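Local coordinates for cystathionine beta-lyase family protein, YNBB B.subtilis ortholog (Clostridium acetobutylicum, PDB 3HVY), which is probably a pyridoxal-phosphate-dependent carbon-sulfur lyase of the methionine gamma-lyase family, with a putative part in aluminium resistance, at residues D[343-348]-D[393-398]. Sequence-based numbering, arbitrary orientation.
Sequences KKLIDF and ADAPIR
Leu345, on helix 342-354, and Ala395, on strand 392-396, mark where the two backbones come nearest, their CA atoms 8.1 Å apart, and no hydrogen bond crosses between the segments. Leu345 does most of the work. CG stands anti to the backbone N (chi1 174°), on a CB that points toward the strand, and both methyls of the fork meet the methyl of Ala395: Leu345 CD1 lies 3.6 Å from Ala395 CB, and Leu345 CD2 sits 4.0 Å from that same CB. The second branch also meets Ile397, Leu345 CD2 to Ile397 CD1 being 3.9 Å. This Ile397 methyl bridges two helix residues: Ile397 CD1 also meets the next one, Ile346 CG1 lying 3.9 Å from it, the two isoleucine side chains crossing at about a right angle. Ile377 of strand 376-379 packs against both isoleucines, while Phe339 and Tyr401 extend the apolar surroundings of Leu345. On the reverse of the strand Asp394 points away from the helix and hydrogen-bonds Tyr188 OH. Here helix 342-354 is laid on one face of the five-stranded antiparallel sheet through mainly apolar side-chain contacts, an alpha/beta layer consistent with the small C-terminal domain of fold-type I PLP enzymes.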
ATOM      1  N   LYS D 343      29.814 -23.372  21.489  1.00 36.11           N
ATOM      2  CA  LYS D 343      28.725 -24.216  21.051  1.00 35.60           C
ATOM      3  C   LYS D 343      27.421 -23.794  21.699  1.00 36.62           C
ATOM      4  O   LYS D 343      26.397 -23.685  21.020  1.00 34.84           O
ATOM      5  CB  LYS D 343      28.970 -25.651  21.404  1.00 34.89           C
ATOM      6  CG  LYS D 343      27.877 -26.583  20.922  1.00 41.55           C
ATOM      7  CD  LYS D 343      28.301 -28.048  20.993  1.00 46.10           C
ATOM      8  CE  LYS D 343      27.449 -28.946  20.100  1.00 52.66           C
ATOM      9  NZ  LYS D 343      26.010 -29.018  20.509  1.00 44.76           N
ATOM     10  N   LYS D 344      27.461 -23.594  23.014  1.00 35.35           N
ATOM     11  CA  LYS D 344      26.256 -23.183  23.778  1.00 34.62           C
ATOM     12  C   LYS D 344      25.638 -21.897  23.223  1.00 32.12           C
ATOM     13  O   LYS D 344      24.418 -21.786  23.053  1.00 32.61           O
ATOM     14  CB  LYS D 344      26.584 -23.053  25.269  1.00 31.69           C
ATOM     15  CG  LYS D 344      26.851 -24.374  25.958  1.00 39.93           C
ATOM     16  CD  LYS D 344      27.293 -24.126  27.385  1.00 43.31           C
ATOM     17  CE  LYS D 344      27.501 -25.397  28.152  1.00 47.83           C
ATOM     18  NZ  LYS D 344      28.002 -25.048  29.504  1.00 45.14           N
ATOM     19  N   LEU D 345      26.490 -20.927  22.919  1.00 32.47           N
ATOM     20  CA  LEU D 345      26.036 -19.686  22.335  1.00 33.72           C
ATOM     21  C   LEU D 345      25.299 -19.910  21.020  1.00 35.52           C
ATOM     22  O   LEU D 345      24.221 -19.348  20.783  1.00 32.78           O
ATOM     23  CB  LEU D 345      27.230 -18.771  22.086  1.00 33.15           C
ATOM     24  CG  LEU D 345      27.026 -17.447  21.341  1.00 37.04           C
ATOM     25  CD1 LEU D 345      25.953 -16.566  21.949  1.00 30.17           C
ATOM     26  CD2 LEU D 345      28.356 -16.691  21.258  1.00 35.83           C
ATOM     27  N   ILE D 346      25.914 -20.701  20.153  1.00 36.23           N
ATOM     28  CA  ILE D 346      25.393 -20.890  18.810  1.00 37.72           C
ATOM     29  C   ILE D 346      24.118 -21.678  18.875  1.00 35.86           C
ATOM     30  O   ILE D 346      23.116 -21.297  18.267  1.00 36.92           O
ATOM     31  CB  ILE D 346      26.427 -21.558  17.895  1.00 38.86           C
ATOM     32  CG1 ILE D 346      27.526 -20.517  17.557  1.00 42.44           C
ATOM     33  CG2 ILE D 346      25.749 -22.131  16.658  1.00 36.10           C
ATOM     34  CD1 ILE D 346      28.845 -21.142  17.106  1.00 40.36           C
ATOM     35  N   ASP D 347      24.136 -22.731  19.670  1.00 35.29           N
ATOM     36  CA  ASP D 347      22.961 -23.553  19.853  1.00 36.00           C
ATOM     37  C   ASP D 347      21.787 -22.726  20.375  1.00 36.34           C
ATOM     38  O   ASP D 347      20.655 -22.941  19.975  1.00 31.32           O
ATOM     39  CB  ASP D 347      23.250 -24.715  20.804  1.00 36.83           C
ATOM     40  CG  ASP D 347      24.075 -25.849  20.143  1.00 46.08           C
ATOM     41  OD1 ASP D 347      24.405 -25.747  18.930  1.00 35.44           O
ATOM     42  OD2 ASP D 347      24.379 -26.855  20.849  1.00 41.79           O
ATOM     43  N   PHE D 348      22.061 -21.785  21.278  1.00 36.33           N
ATOM     44  CA  PHE D 348      21.001 -20.993  21.892  1.00 35.48           C
ATOM     45  C   PHE D 348      20.359 -20.066  20.852  1.00 33.74           C
ATOM     46  O   PHE D 348      19.107 -19.958  20.767  1.00 32.03           O
ATOM     47  CB  PHE D 348      21.541 -20.174  23.070  1.00 33.71           C
ATOM     48  CG  PHE D 348      20.477 -19.346  23.761  1.00 32.27           C
ATOM     49  CD1 PHE D 348      19.745 -19.894  24.808  1.00 33.17           C
ATOM     50  CD2 PHE D 348      20.236 -18.025  23.380  1.00 35.24           C
ATOM     51  CE1 PHE D 348      18.753 -19.139  25.465  1.00 31.36           C
ATOM     52  CE2 PHE D 348      19.250 -17.264  24.017  1.00 36.86           C
ATOM     53  CZ  PHE D 348      18.519 -17.833  25.070  1.00 32.63           C
ATOM     54  N   ALA D 393      17.903 -12.411  18.353  1.00 31.26           N
ATOM     55  CA  ALA D 393      19.098 -12.562  19.155  1.00 31.09           C
ATOM     56  C   ALA D 393      20.285 -12.460  18.212  1.00 33.41           C
ATOM     57  O   ALA D 393      20.172 -12.717  17.011  1.00 32.11           O
ATOM     58  CB  ALA D 393      19.112 -13.892  19.835  1.00 27.56           C
ATOM     59  N   ASP D 394      21.422 -12.072  18.761  1.00 33.56           N
ATOM     60  CA  ASP D 394      22.655 -11.953  17.981  1.00 34.21           C
ATOM     61  C   ASP D 394      23.860 -11.972  18.880  1.00 35.87           C
ATOM     62  O   ASP D 394      23.742 -11.771  20.096  1.00 36.96           O
ATOM     63  CB  ASP D 394      22.667 -10.686  17.126  1.00 37.44           C
ATOM     64  CG  ASP D 394      22.225  -9.443  17.891  1.00 46.72           C
ATOM     65  OD1 ASP D 394      21.005  -9.166  17.987  1.00 65.99           O
ATOM     66  OD2 ASP D 394      23.106  -8.714  18.355  1.00 52.42           O
ATOM     67  N   ALA D 395      25.038 -12.187  18.281  1.00 35.63           N
ATOM     68  CA  ALA D 395      26.251 -12.286  19.043  1.00 38.44           C
ATOM     69  C   ALA D 395      27.462 -12.296  18.148  1.00 38.81           C
ATOM     70  O   ALA D 395      27.480 -13.013  17.160  1.00 39.93           O
ATOM     71  CB  ALA D 395      26.240 -13.590  19.873  1.00 35.34           C
ATOM     72  N   PRO D 396      28.477 -11.516  18.496  1.00 40.99           N
ATOM     73  CA  PRO D 396      29.787 -11.787  17.882  1.00 40.44           C
ATOM     74  C   PRO D 396      30.380 -13.052  18.446  1.00 42.80           C
ATOM     75  O   PRO D 396      30.246 -13.333  19.639  1.00 38.45           O
ATOM     76  CB  PRO D 396      30.628 -10.607  18.328  1.00 43.84           C
ATOM     77  CG  PRO D 396      30.000 -10.129  19.565  1.00 45.84           C
ATOM     78  CD  PRO D 396      28.526 -10.364  19.404  1.00 42.33           C
ATOM     79  N   ILE D 397      31.076 -13.823  17.614  1.00 44.48           N
ATOM     80  CA  ILE D 397      31.650 -15.070  18.091  1.00 44.01           C
ATOM     81  C   ILE D 397      33.050 -14.775  18.617  1.00 44.08           C
ATOM     82  O   ILE D 397      34.019 -14.721  17.853  1.00 40.64           O
ATOM     83  CB  ILE D 397      31.676 -16.149  16.996  1.00 43.80           C
ATOM     84  CG1 ILE D 397      30.262 -16.394  16.457  1.00 48.32           C
ATOM     85  CG2 ILE D 397      32.190 -17.462  17.546  1.00 41.11           C
ATOM     86  CD1 ILE D 397      29.371 -17.079  17.492  1.00 47.58           C
ATOM     87  N   ARG D 398      33.123 -14.532  19.923  1.00 41.58           N
ATOM     88  CA  ARG D 398      34.399 -14.323  20.617  1.00 42.25           C
ATOM     89  C   ARG D 398      34.164 -14.573  22.090  1.00 41.20           C
ATOM     90  O   ARG D 398      33.020 -14.391  22.598  1.00 37.82           O
ATOM     91  CB  ARG D 398      34.914 -12.902  20.432  1.00 40.57           C
ATOM     92  CG  ARG D 398      33.856 -11.806  20.553  1.00 46.33           C
ATOM     93  CD  ARG D 398      34.520 -10.463  20.778  1.00 48.81           C
ATOM     94  NE  ARG D 398      33.873  -9.351  20.073  1.00 58.38           N
ATOM     95  CZ  ARG D 398      33.049  -8.440  20.609  1.00 66.67           C
ATOM     96  NH1 ARG D 398      32.685  -8.462  21.899  1.00 75.41           N
ATOM     97  NH2 ARG D 398      32.568  -7.481  19.831  1.00 63.81           N
TER